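Local coordinates for hemerythrin-like domain-containing protein (PDB 2QKP) that is of unknown function but, as a C-terminal PAS-type domain of a longer hemerythrin-like protein, probably serves as a sensory or protein-interaction module, at residues K79-L84 / V93-Q98; E31-F34 / I40-Y43. All coordinates share one frame; numbering follows the deposited sequence.

Contact 1: K79-L84 / V93-Q98; sequences KKVFEL and VNMWFQ
Between 79-84 and 93-98 the nearest side-chain approach is V81 on V93, and the first residue of the helical segment to touch the strand is V81 itself. Its two methyls divide the work. CG1, set anti to the backbone N (chi1 171°), reaches V93 CB at 4.2 Å, while CG2 diverges to the thioether end of M95, meeting the methyl CE at 4.3 Å. The two valine side chains approach at a slant, and their spacing marks a loose apolar contact. M95 supplies its part by bending back: the chain folds at its second torsion (chi2 -73°) and again about the bond to sulfur, so that CE, beyond the sulfur, is what lies against V81.

One helical turn later, L84 comes in at the beginning of the strand segment, where its branch methyl CD1 stands 4.4 Å from V93 CG2. V93 is therefore touched by two helix residues three positions apart, V81 at CB and L84 at a methyl, with both CB atoms of the helix directed at the strand. The backbones themselves stay well apart: the segment axes come no nearer than 10.5 Å, and their directions differ by 145°, so the helix runs roughly against the strand. Only 137 Å² is buried in total, which fits a contact made by a few apolar side chains alone.

Y110 on the adjacent strand 104-114 carries the layer onward, since both V81 and M95 also lie on it, and L84 also touches Q89 and R90 of the connecting loop. A helix laid on one face of an antiparallel sheet, followed directly in the chain by an edge strand of that sheet, is the helix-to-strand connection characteristic of the PAS fold.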
loop_
_atom_site.group_PDB
_atom_site.type_symbol
_atom_site.label_atom_id
_atom_site.label_comp_id
_atom_site.label_asym_id
_atom_site.label_seq_id
_atom_site.Cartn_x
_atom_site.Cartn_y
_atom_site.Cartn_z
ATOM N N LYS A 79 -0.049 -21.084 9.457
ATOM C CA LYS A 79 -0.114 -21.025 10.915
ATOM C C LYS A 79 1.249 -20.717 11.549
ATOM O O LYS A 79 1.327 -19.939 12.503
ATOM C CB LYS A 79 -0.643 -22.341 11.478
ATOM C CG LYS A 79 -2.103 -22.594 11.190
ATOM C CD LYS A 79 -2.456 -24.034 11.530
ATOM C CE LYS A 79 -3.960 -24.201 11.743
ATOM N NZ LYS A 79 -4.346 -25.649 11.616
ATOM N N LYS A 80 2.313 -21.333 11.029
ATOM C CA LYS A 80 3.653 -21.120 11.586
ATOM C C LYS A 80 4.101 -19.674 11.353
ATOM O O LYS A 80 4.751 -19.081 12.220
ATOM C CB LYS A 80 4.694 -22.050 10.959
ATOM C CG LYS A 80 4.547 -23.519 11.355
ATOM C CD LYS A 80 5.739 -24.339 10.888
ATOM C CE LYS A 80 5.477 -25.017 9.543
ATOM N NZ LYS A 80 6.373 -26.213 9.349
ATOM N N VAL A 81 3.777 -19.148 10.171
ATOM C CA VAL A 81 4.037 -17.729 9.872
ATOM C C VAL A 81 3.307 -16.842 10.884
ATOM O O VAL A 81 3.894 -15.913 11.450
ATOM C CB VAL A 81 3.626 -17.327 8.434
ATOM C CG1 VAL A 81 3.723 -15.810 8.273
ATOM C CG2 VAL A 81 4.479 -18.066 7.381
ATOM N N PHE A 82 2.020 -17.103 11.097
ATOM C CA PHE A 82 1.225 -16.250 12.022
ATOM C C PHE A 82 1.798 -16.297 13.428
ATOM O O PHE A 82 1.827 -15.294 14.127
ATOM C CB PHE A 82 -0.243 -16.692 12.065
ATOM C CG PHE A 82 -1.088 -16.119 10.949
ATOM C CD1 PHE A 82 -0.578 -15.992 9.661
ATOM C CD2 PHE A 82 -2.401 -15.739 11.188
ATOM C CE1 PHE A 82 -1.365 -15.464 8.601
ATOM C CE2 PHE A 82 -3.196 -15.224 10.142
ATOM C CZ PHE A 82 -2.668 -15.091 8.853
ATOM N N GLU A 83 2.278 -17.470 13.841
ATOM C CA GLU A 83 2.864 -17.590 15.164
ATOM C C GLU A 83 4.140 -16.748 15.340
ATOM O O GLU A 83 4.320 -16.083 16.375
ATOM C CB GLU A 83 3.148 -19.065 15.529
ATOM C CG GLU A 83 3.756 -19.127 16.928
ATOM C CD GLU A 83 3.936 -20.519 17.488
ATOM O OE1 GLU A 83 4.495 -21.393 16.773
ATOM O OE2 GLU A 83 3.554 -20.713 18.677
ATOM N N LEU A 84 5.017 -16.790 14.349
ATOM C CA LEU A 84 6.269 -16.030 14.361
ATOM C C LEU A 84 5.971 -14.547 14.480
ATOM O O LEU A 84 6.614 -13.834 15.240
ATOM C CB LEU A 84 7.040 -16.219 13.053
ATOM C CG LEU A 84 7.882 -17.490 12.880
ATOM C CD1 LEU A 84 8.180 -17.731 11.397
ATOM C CD2 LEU A 84 9.168 -17.337 13.696
ATOM N N VAL A 93 7.718 -11.850 7.121
ATOM C CA VAL A 93 8.178 -13.087 6.503
ATOM C C VAL A 93 7.927 -12.902 5.017
ATOM O O VAL A 93 6.810 -12.544 4.624
ATOM C CB VAL A 93 7.401 -14.286 7.031
ATOM C CG1 VAL A 93 7.740 -15.569 6.274
ATOM C CG2 VAL A 93 7.704 -14.465 8.514
ATOM N N ASN A 94 8.946 -13.181 4.197
ATOM C CA ASN A 94 8.842 -13.002 2.744
ATOM C C ASN A 94 9.052 -14.330 2.005
ATOM O O ASN A 94 9.814 -15.204 2.468
ATOM C CB ASN A 94 9.889 -12.011 2.258
ATOM C CG ASN A 94 9.866 -10.699 3.023
ATOM O OD1 ASN A 94 10.806 -10.365 3.759
ATOM N ND2 ASN A 94 8.809 -9.936 2.838
ATOM N N MET A 95 8.323 -14.491 0.907
ATOM C CA MET A 95 8.571 -15.557 -0.047
ATOM C C MET A 95 8.463 -15.035 -1.487
ATOM O O MET A 95 7.830 -14.013 -1.755
ATOM C CB MET A 95 7.668 -16.791 0.214
ATOM C CG MET A 95 6.296 -16.576 0.805
ATOM S SD MET A 95 6.144 -16.135 2.557
ATOM C CE MET A 95 5.922 -17.737 3.352
ATOM N N TRP A 96 9.113 -15.725 -2.423
ATOM C CA TRP A 96 9.034 -15.290 -3.810
ATOM C C TRP A 96 9.148 -16.510 -4.721
ATOM O O TRP A 96 9.742 -17.530 -4.331
ATOM C CB TRP A 96 10.123 -14.272 -4.147
ATOM C CG TRP A 96 11.528 -14.689 -3.779
ATOM C CD1 TRP A 96 12.422 -15.395 -4.550
ATOM C CD2 TRP A 96 12.202 -14.395 -2.557
ATOM N NE1 TRP A 96 13.610 -15.567 -3.868
ATOM C CE2 TRP A 96 13.504 -14.954 -2.644
ATOM C CE3 TRP A 96 11.832 -13.739 -1.388
ATOM C CZ2 TRP A 96 14.419 -14.871 -1.593
ATOM C CZ3 TRP A 96 12.749 -13.625 -0.368
ATOM C CH2 TRP A 96 14.032 -14.194 -0.471
ATOM N N PHE A 97 8.557 -16.398 -5.898
ATOM C CA PHE A 97 8.481 -17.508 -6.847
ATOM C C PHE A 97 8.082 -16.988 -8.209
ATOM O O PHE A 97 7.450 -15.935 -8.325
ATOM C CB PHE A 97 7.465 -18.568 -6.370
ATOM C CG PHE A 97 6.042 -18.062 -6.241
ATOM C CD1 PHE A 97 5.151 -18.138 -7.318
ATOM C CD2 PHE A 97 5.585 -17.531 -5.039
ATOM C CE1 PHE A 97 3.820 -17.683 -7.202
ATOM C CE2 PHE A 97 4.264 -17.076 -4.913
ATOM C CZ PHE A 97 3.384 -17.146 -5.995
ATOM N N GLN A 98 8.442 -17.750 -9.245
ATOM C CA GLN A 98 8.067 -17.447 -10.615
ATOM C C GLN A 98 6.647 -17.949 -10.864
ATOM O O GLN A 98 6.304 -19.056 -10.451
ATOM C CB GLN A 98 9.008 -18.181 -11.566
ATOM C CG GLN A 98 10.324 -17.520 -11.781
ATOM C CD GLN A 98 10.262 -16.456 -12.841
ATOM O OE1 GLN A 98 11.220 -15.698 -13.032
ATOM N NE2 GLN A 98 9.132 -16.383 -13.543
#

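Contact 2: E31-F34 / I40-Y43; sequences EITF and IFQY
F34 and Y43 form an antiparallel hydrogen-bonded pair with CA atoms 5.3 Å apart, and since Q42 also faces F34, the geometry is that of a classic beta bulge in the hairpin of strands 31-36 and 41-44. Two backbone bonds define it: F34 N donates to Y43 O over 2.9 Å, and Q42 N donates to F34 O over 3.1 Å, the latter bond being fairly straight. The extra residue goes with a non-extended psi at Q42 and with segment axes 130° apart, well short of antiparallel. Y43 O also takes a CA-H...O contact from T33.

F34 and Y43 put their side chains on the same face of the sheet. The Y43 ring is approached near its plane, at the edge, by I32 CG2, which meets CE2 at 3.9 Å, and by F34 CB next to CD2. F34 in turn lies side by side with Q42, both pointing the same way; the carboxamide stands almost perpendicular to the ring (87°), with NE2 beside the ring edge.

The Q42 amide is held at both ends, which should fix its rotation: OE1 accepts from N36 ND2, and NE2 donates to Y15 O and Q20 OE1 of the second subunit. Y43 packs on Y15 of that same subunit, so this side of the hairpin belongs to the dimer interface. The PAS sheet characteristically starts, in chain order, with a hairpin of two adjacent strands.

The F41 ring reaches T33. With its CG anti to the backbone N (chi1 173°), the ring crosses the threonine side chain at about a right angle, and F41 CE2 comes within 3.7 Å of T33 CB.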
loop_
_atom_site.group_PDB
_atom_site.type_symbol
_atom_site.label_atom_id
_atom_site.label_comp_id
_atom_site.label_asym_id
_atom_site.label_seq_id
_atom_site.Cartn_x
_atom_site.Cartn_y
_atom_site.Cartn_z
ATOM N N GLU A 31 -1.764 -6.883 -4.032
ATOM C CA GLU A 31 -2.949 -7.618 -3.593
ATOM C C GLU A 31 -2.783 -7.676 -2.081
ATOM O O GLU A 31 -1.793 -8.228 -1.592
ATOM C CB GLU A 31 -2.974 -9.056 -4.160
ATOM C CG GLU A 31 -3.166 -9.145 -5.661
ATOM C CD GLU A 31 -3.080 -10.581 -6.180
ATOM O OE1 GLU A 31 -3.204 -11.571 -5.387
ATOM O OE2 GLU A 31 -2.917 -10.713 -7.390
ATOM N N ILE A 32 -3.741 -7.101 -1.350
ATOM C CA ILE A 32 -3.615 -6.944 0.111
ATOM C C ILE A 32 -4.691 -7.790 0.757
ATOM O O ILE A 32 -5.836 -7.822 0.279
ATOM C CB ILE A 32 -3.801 -5.468 0.483
ATOM C CG1 ILE A 32 -2.673 -4.655 -0.193
ATOM C CG2 ILE A 32 -3.846 -5.196 2.047
ATOM C CD1 ILE A 32 -2.813 -3.144 -0.036
ATOM N N THR A 33 -4.337 -8.481 1.834
ATOM C CA THR A 33 -5.364 -9.151 2.654
ATOM C C THR A 33 -5.052 -8.847 4.106
ATOM O O THR A 33 -3.892 -8.628 4.457
ATOM C CB THR A 33 -5.462 -10.705 2.459
ATOM O OG1 THR A 33 -4.389 -11.349 3.155
ATOM C CG2 THR A 33 -5.457 -11.115 0.975
ATOM N N PHE A 34 -6.076 -8.818 4.949
ATOM C CA PHE A 34 -5.842 -8.557 6.358
ATOM C C PHE A 34 -6.626 -9.560 7.181
ATOM O O PHE A 34 -7.807 -9.756 6.954
ATOM C CB PHE A 34 -6.283 -7.138 6.709
ATOM C CG PHE A 34 -6.227 -6.837 8.156
ATOM C CD1 PHE A 34 -4.986 -6.743 8.817
ATOM C CD2 PHE A 34 -7.399 -6.632 8.877
ATOM C CE1 PHE A 34 -4.919 -6.426 10.183
ATOM C CE2 PHE A 34 -7.346 -6.339 10.258
ATOM C CZ PHE A 34 -6.109 -6.241 10.909
ATOM N N ILE A 40 -9.720 -13.849 12.036
ATOM C CA ILE A 40 -10.756 -13.670 11.039
ATOM C C ILE A 40 -10.208 -12.956 9.805
ATOM O O ILE A 40 -9.682 -11.846 9.924
ATOM C CB ILE A 40 -11.943 -12.863 11.590
ATOM C CG1 ILE A 40 -12.577 -13.581 12.800
ATOM C CG2 ILE A 40 -12.970 -12.632 10.499
ATOM C CD1 ILE A 40 -13.017 -15.013 12.497
ATOM N N PHE A 41 -10.337 -13.595 8.653
ATOM C CA PHE A 41 -10.027 -12.959 7.361
ATOM C C PHE A 41 -11.100 -11.898 7.142
ATOM O O PHE A 41 -12.280 -12.231 6.910
ATOM C CB PHE A 41 -9.994 -14.021 6.256
ATOM C CG PHE A 41 -9.861 -13.468 4.858
ATOM C CD1 PHE A 41 -10.617 -13.991 3.829
ATOM C CD2 PHE A 41 -8.973 -12.434 4.568
ATOM C CE1 PHE A 41 -10.515 -13.500 2.527
ATOM C CE2 PHE A 41 -8.868 -11.933 3.271
ATOM C CZ PHE A 41 -9.628 -12.473 2.247
ATOM N N GLN A 42 -10.721 -10.626 7.283
ATOM C CA GLN A 42 -11.698 -9.528 7.257
ATOM C C GLN A 42 -11.802 -8.862 5.912
ATOM O O GLN A 42 -12.838 -8.303 5.564
ATOM C CB GLN A 42 -11.244 -8.403 8.182
ATOM C CG GLN A 42 -11.741 -8.449 9.572
ATOM C CD GLN A 42 -11.391 -7.205 10.350
ATOM O OE1 GLN A 42 -11.162 -7.273 11.552
ATOM N NE2 GLN A 42 -11.377 -6.052 9.687
ATOM N N TYR A 43 -10.688 -8.822 5.179
ATOM C CA TYR A 43 -10.555 -7.806 4.135
ATOM C C TYR A 43 -9.557 -8.184 3.058
ATOM O O TYR A 43 -8.484 -8.715 3.371
ATOM C CB TYR A 43 -10.082 -6.502 4.805
ATOM C CG TYR A 43 -9.514 -5.478 3.828
ATOM C CD1 TYR A 43 -10.367 -4.615 3.115
ATOM C CD2 TYR A 43 -8.135 -5.370 3.615
ATOM C CE1 TYR A 43 -9.865 -3.647 2.218
ATOM C CE2 TYR A 43 -7.621 -4.427 2.703
ATOM C CZ TYR A 43 -8.496 -3.582 2.003
ATOM O OH TYR A 43 -7.967 -2.656 1.157
#

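Overall arrangement
Both contacts belong to one PAS-type domain and reach the same five-stranded antiparallel sheet, whose order is 41-44, 31-36, 120-129, 104-114, 92-99. Contact 2 joins the first two strands of that order, while contact 1 sets helix 72-86 against the last, so opposite edges of the sheet are involved. Their centres lie 15 Å apart and their nearest atoms about 7 Å, without touching. Along the chain they come in series: the hairpin of contact 2 is complete before helix 72-86, the next regular element, leads into contact 1. Hairpin first, helix next, then the remaining strands is the chain order expected of a PAS fold.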